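PDB 4A35: mitochondrial enolase superfamily member 1 from Homo sapiens, which catalyses the magnesium-dependent dehydration of L-fuconate to 2-keto-3-deoxy-L-fuconate, a step in the breakdown of L-fucose. Local coordinates for residues D48-C53 with D125-Q130; V40-T44 with A122-L126; E364-L369 with P410-S416. The contacts are given in a common frame with arbitrary orientation. Numbering follows the deposited sequence.

How the interactions relate
Interactions 1 and 2 sit side by side in the N-terminal domain, their centres about 6 Å apart. They use neighbouring, consecutive strands of one antiparallel sheet, 36-44 and 52-58, and both end on helix 110-131, where Leu126 serves both. Interaction 3 follows later in the chain, within the C-terminal barrel-like domain, its centre about 13 Å from that of interaction 1 and about 14 Å from that of interaction 2. Asp125 ties interaction 1 to interaction 3: its OD2 takes the backbone NH of Cys53, while its OD1 lies 2.8 Å from Tyr415 N, a probable hydrogen bond. Helix 110-131 thus faces the sheet of its own domain and also meets the loop 410-416 packed on barrel helix 362-377.

Interaction 1: residues D48-C53 with D125-Q130; sequences DGIKGC and DLWAKQ
An Asx turn opens this contact, in the connection between strands 36-44 and 52-58 where it runs along helix 110-131. Asp48 (chi1 p) receives the NH of Ile50 on OD1 (N to OD1 3.0 Å), and Gly49 between them has positive phi (67/10). From Ile50 the chain is extended. The approach tightens along the way: Ile50 CA is 6.9 Å from Lys129 CA, but Gly52 CA is 3.9 Å from Leu126 CA and 3.6 Å from Leu126 CB. A CB on Gly52 would clash there. Ile50 CG2 packs on Lys129 CB (3.4 Å) and Leu126 CD1 (3.8 Å). Gly52 and Cys53 belong to the edge strand, 52-58, of the three-stranded sheet in the enolase-type N-terminal domain, laid against its long helix. The helix holds the strand by two polar side chains one turn apart: Asp125 (chi1 t) takes Cys53 N on OD2 at 2.8 Å, and the extended Lys129 (m, then t throughout) gives NZ to Lys51 O at 3.0 Å. Lys129 NZ also forms a salt bridge with Asp125 OD2 (2.8 Å) and another with Glu418. Water 2 joins Lys51 N (2.9 Å) to Lys129 NZ (3.0 Å). Water 1 links Asp48 OD1 (2.8 Å), Ile50 O (3.0 Å) and Gln130 NE2 (3.0 Å); Arg4 forms a salt bridge with Asp48 OD2, and Gln130 NE2 also hydrogen-bonds Arg4 O.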
loop_
_atom_site.group_PDB
_atom_site.type_symbol
_atom_site.label_atom_id
_atom_site.label_comp_id
_atom_site.label_asym_id
_atom_site.label_seq_id
_atom_site.Cartn_x
_atom_site.Cartn_y
_atom_site.Cartn_z
ATOM N N ASP A 48 -34.738 -9.748 -12.853
ATOM C CA ASP A 48 -34.897 -8.620 -13.780
ATOM C C ASP A 48 -33.798 -8.617 -14.847
ATOM O O ASP A 48 -33.775 -7.726 -15.684
ATOM C CB ASP A 48 -34.901 -7.274 -13.014
ATOM C CG ASP A 48 -33.702 -7.000 -12.113
ATOM O OD1 ASP A 48 -32.725 -7.787 -12.149
ATOM O OD2 ASP A 48 -33.740 -6.007 -11.368
ATOM N N GLY A 49 -32.889 -9.585 -14.777
ATOM C CA GLY A 49 -31.720 -9.698 -15.657
ATOM C C GLY A 49 -30.672 -8.599 -15.487
ATOM O O GLY A 49 -29.725 -8.524 -16.279
ATOM N N ILE A 50 -30.789 -7.762 -14.434
ATOM C CA ILE A 50 -29.819 -6.658 -14.230
ATOM C C ILE A 50 -28.662 -7.192 -13.399
ATOM O O ILE A 50 -28.884 -7.721 -12.307
ATOM C CB ILE A 50 -30.442 -5.371 -13.593
ATOM C CG1 ILE A 50 -31.684 -4.809 -14.360
ATOM C CG2 ILE A 50 -29.365 -4.313 -13.273
ATOM C CD1 ILE A 50 -31.459 -4.156 -15.718
ATOM N N LYS A 51 -27.443 -7.043 -13.911
ATOM C CA LYS A 51 -26.225 -7.501 -13.226
ATOM C C LYS A 51 -25.305 -6.349 -12.968
ATOM O O LYS A 51 -25.304 -5.371 -13.723
ATOM C CB LYS A 51 -25.510 -8.575 -14.051
ATOM C CG LYS A 51 -26.372 -9.811 -14.282
ATOM C CD LYS A 51 -25.678 -10.827 -15.160
ATOM C CE LYS A 51 -26.653 -11.923 -15.511
ATOM N NZ LYS A 51 -25.976 -13.086 -16.122
ATOM N N GLY A 52 -24.578 -6.440 -11.865
ATOM C CA GLY A 52 -23.562 -5.468 -11.526
ATOM C C GLY A 52 -22.216 -5.955 -12.027
ATOM O O GLY A 52 -21.779 -7.060 -11.688
ATOM N N CYS A 53 -21.568 -5.149 -12.884
ATOM C CA CYS A 53 -20.247 -5.470 -13.402
ATOM C C CYS A 53 -19.199 -4.532 -12.795
ATOM O O CYS A 53 -19.434 -3.336 -12.646
ATOM C CB CYS A 53 -20.244 -5.411 -14.922
ATOM S SG CYS A 53 -21.568 -6.390 -15.691
ATOM N N ASP A 125 -22.440 -0.120 -10.331
ATOM C CA ASP A 125 -23.023 -0.449 -11.655
ATOM C C ASP A 125 -24.432 -0.999 -11.492
ATOM O O ASP A 125 -25.382 -0.484 -12.111
ATOM C CB ASP A 125 -22.133 -1.449 -12.410
ATOM C CG ASP A 125 -22.670 -1.789 -13.808
ATOM O OD1 ASP A 125 -22.875 -0.830 -14.629
ATOM O OD2 ASP A 125 -22.827 -2.998 -14.100
ATOM N N LEU A 126 -24.585 -1.947 -10.565
ATOM C CA LEU A 126 -25.871 -2.561 -10.283
ATOM C C LEU A 126 -26.908 -1.532 -9.807
ATOM O O LEU A 126 -28.043 -1.497 -10.324
ATOM C CB LEU A 126 -25.663 -3.654 -9.226
ATOM C CG LEU A 126 -26.920 -4.393 -8.742
ATOM C CD1 LEU A 126 -27.715 -5.038 -9.922
ATOM C CD2 LEU A 126 -26.530 -5.454 -7.687
ATOM N N TRP A 127 -26.534 -0.705 -8.840
ATOM C CA TRP A 127 -27.414 0.316 -8.281
ATOM C C TRP A 127 -27.870 1.286 -9.395
ATOM O O TRP A 127 -29.080 1.510 -9.570
ATOM C CB TRP A 127 -26.659 1.071 -7.139
ATOM C CG TRP A 127 -27.471 2.117 -6.434
ATOM C CD1 TRP A 127 -28.831 2.257 -6.453
ATOM C CD2 TRP A 127 -26.971 3.172 -5.598
ATOM N NE1 TRP A 127 -29.207 3.336 -5.695
ATOM C CE2 TRP A 127 -28.093 3.872 -5.100
ATOM C CE3 TRP A 127 -25.697 3.503 -5.106
ATOM C CZ2 TRP A 127 -27.967 4.981 -4.247
ATOM C CZ3 TRP A 127 -25.579 4.575 -4.231
ATOM C CH2 TRP A 127 -26.706 5.286 -3.794
ATOM N N ALA A 128 -26.911 1.818 -10.177
ATOM C CA ALA A 128 -27.226 2.785 -11.258
ATOM C C ALA A 128 -28.141 2.128 -12.304
ATOM O O ALA A 128 -29.143 2.715 -12.693
ATOM C CB ALA A 128 -25.948 3.300 -11.902
ATOM N N LYS A 129 -27.883 0.870 -12.645
ATOM C CA LYS A 129 -28.761 0.150 -13.587
ATOM C C LYS A 129 -30.174 -0.052 -13.022
ATOM O O LYS A 129 -31.145 0.129 -13.774
ATOM C CB LYS A 129 -28.170 -1.223 -13.973
ATOM C CG LYS A 129 -26.953 -1.171 -14.910
ATOM C CD LYS A 129 -26.360 -2.586 -15.065
ATOM C CE LYS A 129 -25.368 -2.611 -16.221
ATOM N NZ LYS A 129 -24.513 -3.843 -16.182
ATOM N N GLN A 130 -30.308 -0.456 -11.725
ATOM C CA GLN A 130 -31.654 -0.648 -11.146
ATOM C C GLN A 130 -32.430 0.690 -11.101
ATOM O O GLN A 130 -33.666 0.691 -11.226
ATOM C CB GLN A 130 -31.598 -1.264 -9.754
ATOM C CG GLN A 130 -31.146 -2.726 -9.742
ATOM C CD GLN A 130 -31.513 -3.381 -8.433
ATOM O OE1 GLN A 130 -31.901 -2.716 -7.467
ATOM N NE2 GLN A 130 -31.400 -4.701 -8.362
HETATM O O HOH W 1 -30.896 -7.014 -10.240
HETATM O O HOH W 2 -26.736 -5.899 -16.505
#

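Interaction 2: residues V40-T44 with A122-L126; sequences VVIET and AVWDL
Here the antiparallel three-stranded sheet of the enolase-type N-terminal domain is covered on one face by helix 110-131. Its middle strand, 36-44, contributes Val40-Thr44 in regular extended conformation, and Ala122-Leu126 make up a little over one turn of the helix (Leu126 N to Ala122 O 3.0 Å). The two axes come within 8.7 Å, their N-to-C directions 47° apart (signed crossing angle -47°), and the closest CA pair is Val40 and Ala122 at 6.5 Å. Val40, Ile42 and Thr44 send their CA-to-CB bonds toward the helix; Val41 and Glu43 point away, where Glu43 meets Arg9 of strand 7-16. The main bump is Ile42. With chi1 p and chi2 t its side chain is stretched out from the strand, and CD1 drops into a hollow formed by Ala122 O (3.9 Å), Val123 CG2 (3.8 Å) and Leu126 CD2 (3.7 Å). Ala122 is the low point of the helix surface: its small CB sits between Val40 CG1 (3.9 Å) and Ile42 CG1 (4.3 Å), letting the strand come close at this end. One turn on, Leu126 (chi1 t, chi2 p) answers with a knob of its own, pushing between Ile42 and Thr44. The side chains meet through apolar atoms throughout, and every touching residue is buried; Leu82 of helix 82-86 touches Val123 and Leu126 from outside the pair. Thr44 (chi1 p) bonds Ala46 N with its hydroxyl, while its methyl CG2 rests 3.6 Å from Leu126 CD2.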
loop_
_atom_site.group_PDB
_atom_site.type_symbol
_atom_site.label_atom_id
_atom_site.label_comp_id
_atom_site.label_asym_id
_atom_site.label_seq_id
_atom_site.Cartn_x
_atom_site.Cartn_y
_atom_site.Cartn_z
ATOM N N VAL A 40 -15.477 -8.492 -12.321
ATOM C CA VAL A 40 -16.453 -8.953 -11.354
ATOM C C VAL A 40 -17.871 -8.831 -11.899
ATOM O O VAL A 40 -18.244 -7.763 -12.400
ATOM C CB VAL A 40 -16.305 -8.129 -10.034
ATOM C CG1 VAL A 40 -17.367 -8.553 -9.000
ATOM C CG2 VAL A 40 -14.887 -8.248 -9.458
ATOM N N VAL A 41 -18.688 -9.869 -11.682
ATOM C CA VAL A 41 -20.109 -9.821 -12.012
ATOM C C VAL A 41 -20.915 -10.279 -10.788
ATOM O O VAL A 41 -20.686 -11.359 -10.227
ATOM C CB VAL A 41 -20.491 -10.590 -13.299
ATOM C CG1 VAL A 41 -22.003 -10.499 -13.596
ATOM C CG2 VAL A 41 -19.670 -10.110 -14.490
ATOM N N ILE A 42 -21.859 -9.442 -10.372
ATOM C CA ILE A 42 -22.742 -9.816 -9.257
ATOM C C ILE A 42 -24.161 -9.878 -9.792
ATOM O O ILE A 42 -24.564 -9.052 -10.638
ATOM C CB ILE A 42 -22.637 -8.904 -7.993
ATOM C CG1 ILE A 42 -23.098 -7.455 -8.301
ATOM C CG2 ILE A 42 -21.221 -8.986 -7.370
ATOM C CD1 ILE A 42 -23.044 -6.424 -7.021
ATOM N N GLU A 43 -24.925 -10.826 -9.242
ATOM C CA GLU A 43 -26.310 -11.017 -9.618
ATOM C C GLU A 43 -27.188 -10.909 -8.376
ATOM O O GLU A 43 -26.710 -11.105 -7.245
ATOM C CB GLU A 43 -26.496 -12.397 -10.299
ATOM C CG GLU A 43 -25.810 -12.523 -11.650
ATOM C CD GLU A 43 -25.897 -13.882 -12.317
ATOM O OE1 GLU A 43 -26.936 -14.560 -12.159
ATOM O OE2 GLU A 43 -24.907 -14.286 -12.970
ATOM N N THR A 44 -28.464 -10.601 -8.586
ATOM C CA THR A 44 -29.423 -10.543 -7.487
ATOM C C THR A 44 -30.459 -11.629 -7.708
ATOM O O THR A 44 -30.529 -12.203 -8.798
ATOM C CB THR A 44 -30.114 -9.174 -7.383
ATOM O OG1 THR A 44 -31.059 -9.063 -8.449
ATOM C CG2 THR A 44 -29.136 -7.986 -7.344
ATOM N N ALA A 122 -18.786 -2.970 -9.085
ATOM C CA ALA A 122 -19.899 -3.820 -9.483
ATOM C C ALA A 122 -21.206 -3.398 -8.726
ATOM O O ALA A 122 -22.290 -3.362 -9.311
ATOM C CB ALA A 122 -19.539 -5.299 -9.235
ATOM N N VAL A 123 -21.088 -2.975 -7.462
ATOM C CA VAL A 123 -22.282 -2.553 -6.708
ATOM C C VAL A 123 -22.828 -1.212 -7.271
ATOM O O VAL A 123 -24.036 -1.076 -7.457
ATOM C CB VAL A 123 -21.973 -2.470 -5.175
ATOM C CG1 VAL A 123 -23.153 -1.890 -4.401
ATOM C CG2 VAL A 123 -21.605 -3.857 -4.604
ATOM N N TRP A 124 -21.932 -0.237 -7.566
ATOM C CA TRP A 124 -22.350 1.070 -8.169
ATOM C C TRP A 124 -22.999 0.817 -9.538
ATOM O O TRP A 124 -24.034 1.404 -9.841
ATOM C CB TRP A 124 -21.153 2.012 -8.294
ATOM C CG TRP A 124 -20.853 2.691 -6.989
ATOM C CD1 TRP A 124 -19.936 2.307 -6.044
ATOM C CD2 TRP A 124 -21.548 3.816 -6.445
ATOM N NE1 TRP A 124 -20.045 3.108 -4.930
ATOM C CE2 TRP A 124 -20.955 4.109 -5.192
ATOM C CE3 TRP A 124 -22.559 4.671 -6.944
ATOM C CZ2 TRP A 124 -21.381 5.178 -4.396
ATOM C CZ3 TRP A 124 -22.931 5.783 -6.183
ATOM C CH2 TRP A 124 -22.346 6.025 -4.926
ATOM N N ASP A 125 -22.440 -0.120 -10.331
ATOM C CA ASP A 125 -23.023 -0.449 -11.655
ATOM C C ASP A 125 -24.432 -0.999 -11.492
ATOM O O ASP A 125 -25.382 -0.484 -12.111
ATOM C CB ASP A 125 -22.133 -1.449 -12.410
ATOM C CG ASP A 125 -22.670 -1.789 -13.808
ATOM O OD1 ASP A 125 -22.875 -0.830 -14.629
ATOM O OD2 ASP A 125 -22.827 -2.998 -14.100
ATOM N N LEU A 126 -24.585 -1.947 -10.565
ATOM C CA LEU A 126 -25.871 -2.561 -10.283
ATOM C C LEU A 126 -26.908 -1.532 -9.807
ATOM O O LEU A 126 -28.043 -1.497 -10.324
ATOM C CB LEU A 126 -25.663 -3.654 -9.226
ATOM C CG LEU A 126 -26.920 -4.393 -8.742
ATOM C CD1 LEU A 126 -27.715 -5.038 -9.922
ATOM C CD2 LEU A 126 -26.530 -5.454 -7.687
#

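Interaction 3: residues E364-L369 with P410-S416; sequences ELVQHL and PKDPGYS
Loop 410-416 bends back on itself so that its two ends grip one side of a helical turn, Glu364-Leu369, with His368 (chi1 m) between them. Pro410 CG lies 3.4 Å from Gln367 NE2 and 3.6 Å from His368 NE2, and Pro410 CD covers one face of the imidazole. The chain returns at Gly414, whose backbone angles (109/-175) would jam a CB against the preceding carbonyl; its O is 3.5 Å from His368 CE1. Tyr415 (chi1 t) buries the most. Its CA lies over the other imidazole face, and the rings form an offset edge-to-face pair, Tyr415 edge toward His368 face, centroids 5.5 Å apart and planes at 73°. Leu365 CG makes a CH-pi contact 3.9 Å from the Tyr415 ring centroid, and Tyr415 OH reaches Leu369 CD1 at 3.6 Å. Ser416, in the left-handed region (60/23), has its CA 5.5 Å from Glu364 CA. Its OG hydrogen-bonds His368 NE2 at 2.9 Å, near the ring plane, and meets water 3 at 2.8 Å; that water bonds weakly to Gln367 NE2 (3.0 Å), which also donates to Glu364 O (3.0 Å). Helix 362-377 carries Asp373, a ligand of a second magnesium, not the one held by Asp251, Glu277 and Glu306, and the arrangement is a loop packed against an outer helix of the modified TIM barrel of the enolase superfamily.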
loop_
_atom_site.group_PDB
_atom_site.type_symbol
_atom_site.label_atom_id
_atom_site.label_comp_id
_atom_site.label_asym_id
_atom_site.label_seq_id
_atom_site.Cartn_x
_atom_site.Cartn_y
_atom_site.Cartn_z
ATOM N N GLU A 364 -13.965 4.474 -19.540
ATOM C CA GLU A 364 -15.382 4.151 -19.400
ATOM C C GLU A 364 -15.908 4.503 -17.983
ATOM O O GLU A 364 -17.017 5.022 -17.877
ATOM C CB GLU A 364 -15.612 2.650 -19.666
ATOM C CG GLU A 364 -15.679 2.258 -21.152
ATOM C CD GLU A 364 -14.438 2.491 -22.009
ATOM O OE1 GLU A 364 -13.307 2.454 -21.467
ATOM O OE2 GLU A 364 -14.596 2.552 -23.251
ATOM N N LEU A 365 -15.092 4.319 -16.948
ATOM C CA LEU A 365 -15.570 4.592 -15.550
ATOM C C LEU A 365 -15.312 6.015 -15.133
ATOM O O LEU A 365 -16.219 6.682 -14.682
ATOM C CB LEU A 365 -14.882 3.655 -14.511
ATOM C CG LEU A 365 -15.437 2.238 -14.387
ATOM C CD1 LEU A 365 -15.342 1.475 -15.744
ATOM C CD2 LEU A 365 -14.718 1.458 -13.246
ATOM N N VAL A 366 -14.065 6.466 -15.254
ATOM C CA VAL A 366 -13.661 7.743 -14.694
ATOM C C VAL A 366 -14.424 8.951 -15.328
ATOM O O VAL A 366 -14.644 9.930 -14.632
ATOM C CB VAL A 366 -12.151 7.916 -14.686
ATOM C CG1 VAL A 366 -11.620 8.535 -15.979
ATOM C CG2 VAL A 366 -11.722 8.701 -13.431
ATOM N N GLN A 367 -14.859 8.834 -16.580
ATOM C CA GLN A 367 -15.653 9.911 -17.251
ATOM C C GLN A 367 -16.920 10.255 -16.375
ATOM O O GLN A 367 -17.290 11.412 -16.282
ATOM C CB GLN A 367 -16.066 9.452 -18.685
ATOM C CG GLN A 367 -17.004 8.243 -18.694
ATOM C CD GLN A 367 -17.458 7.858 -20.098
ATOM O OE1 GLN A 367 -17.477 8.697 -21.032
ATOM N NE2 GLN A 367 -17.727 6.574 -20.284
ATOM N N HIS A 368 -17.564 9.230 -15.720
ATOM C CA HIS A 368 -18.735 9.490 -14.877
ATOM C C HIS A 368 -18.353 10.376 -13.702
ATOM O O HIS A 368 -19.118 11.247 -13.310
ATOM C CB HIS A 368 -19.307 8.144 -14.328
ATOM C CG HIS A 368 -19.978 7.277 -15.351
ATOM N ND1 HIS A 368 -21.355 7.339 -15.556
ATOM C CD2 HIS A 368 -19.451 6.341 -16.165
ATOM C CE1 HIS A 368 -21.606 6.465 -16.514
ATOM N NE2 HIS A 368 -20.493 5.820 -16.899
ATOM N N LEU A 369 -17.197 10.098 -13.104
ATOM C CA LEU A 369 -16.781 10.817 -11.900
ATOM C C LEU A 369 -16.473 12.304 -12.218
ATOM O O LEU A 369 -16.834 13.199 -11.441
ATOM C CB LEU A 369 -15.578 10.122 -11.237
ATOM C CG LEU A 369 -15.805 8.663 -10.784
ATOM C CD1 LEU A 369 -14.458 8.019 -10.265
ATOM C CD2 LEU A 369 -16.871 8.562 -9.751
ATOM N N PRO A 410 -22.214 9.411 -20.909
ATOM C CA PRO A 410 -22.911 8.125 -21.165
ATOM C C PRO A 410 -24.432 8.237 -21.012
ATOM O O PRO A 410 -24.925 8.909 -20.101
ATOM C CB PRO A 410 -22.321 7.186 -20.103
ATOM C CG PRO A 410 -20.922 7.726 -19.873
ATOM C CD PRO A 410 -21.093 9.248 -19.953
ATOM N N LYS A 411 -25.174 7.610 -21.917
ATOM C CA LYS A 411 -26.634 7.682 -21.910
ATOM C C LYS A 411 -27.294 6.485 -21.250
ATOM O O LYS A 411 -28.452 6.581 -20.808
ATOM C CB LYS A 411 -27.166 7.814 -23.356
ATOM C CG LYS A 411 -26.831 9.169 -23.990
ATOM C CD LYS A 411 -26.695 9.062 -25.507
ATOM C CE LYS A 411 -26.899 10.388 -26.188
ATOM N NZ LYS A 411 -26.995 10.224 -27.661
ATOM N N ASP A 412 -26.600 5.346 -21.233
ATOM C CA ASP A 412 -27.204 4.111 -20.744
ATOM C C ASP A 412 -27.113 3.950 -19.248
ATOM O O ASP A 412 -26.146 4.420 -18.645
ATOM C CB ASP A 412 -26.573 2.892 -21.429
ATOM C CG ASP A 412 -26.756 2.903 -22.956
ATOM O OD1 ASP A 412 -27.901 2.752 -23.414
ATOM O OD2 ASP A 412 -25.765 3.167 -23.673
ATOM N N PRO A 413 -28.073 3.232 -18.616
ATOM C CA PRO A 413 -27.928 2.964 -17.166
ATOM C C PRO A 413 -26.615 2.202 -16.822
ATOM O O PRO A 413 -26.139 1.350 -17.613
ATOM C CB PRO A 413 -29.155 2.090 -16.846
ATOM C CG PRO A 413 -30.177 2.441 -17.937
ATOM C CD PRO A 413 -29.328 2.649 -19.166
ATOM N N GLY A 414 -26.060 2.493 -15.649
ATOM C CA GLY A 414 -24.863 1.800 -15.161
ATOM C C GLY A 414 -23.583 2.611 -15.152
ATOM O O GLY A 414 -23.601 3.835 -15.392
ATOM N N TYR A 415 -22.458 1.926 -14.799
ATOM C CA TYR A 415 -21.160 2.593 -14.630
ATOM C C TYR A 415 -20.253 2.379 -15.887
ATOM O O TYR A 415 -19.051 2.657 -15.835
ATOM C CB TYR A 415 -20.512 2.024 -13.348
ATOM C CG TYR A 415 -19.394 2.833 -12.729
ATOM C CD1 TYR A 415 -19.116 4.139 -13.164
ATOM C CD2 TYR A 415 -18.626 2.309 -11.698
ATOM C CE1 TYR A 415 -18.044 4.853 -12.651
ATOM C CE2 TYR A 415 -17.585 3.044 -11.129
ATOM C CZ TYR A 415 -17.252 4.287 -11.667
ATOM O OH TYR A 415 -16.259 5.045 -11.102
ATOM N N SER A 416 -20.850 1.852 -17.015
ATOM C CA SER A 416 -20.090 1.538 -18.269
ATOM C C SER A 416 -18.972 0.496 -18.001
ATOM O O SER A 416 -17.979 0.449 -18.747
ATOM C CB SER A 416 -19.431 2.784 -18.873
ATOM O OG SER A 416 -20.366 3.833 -19.022
HETATM O O HOH W 3 -19.606 4.634 -21.557
#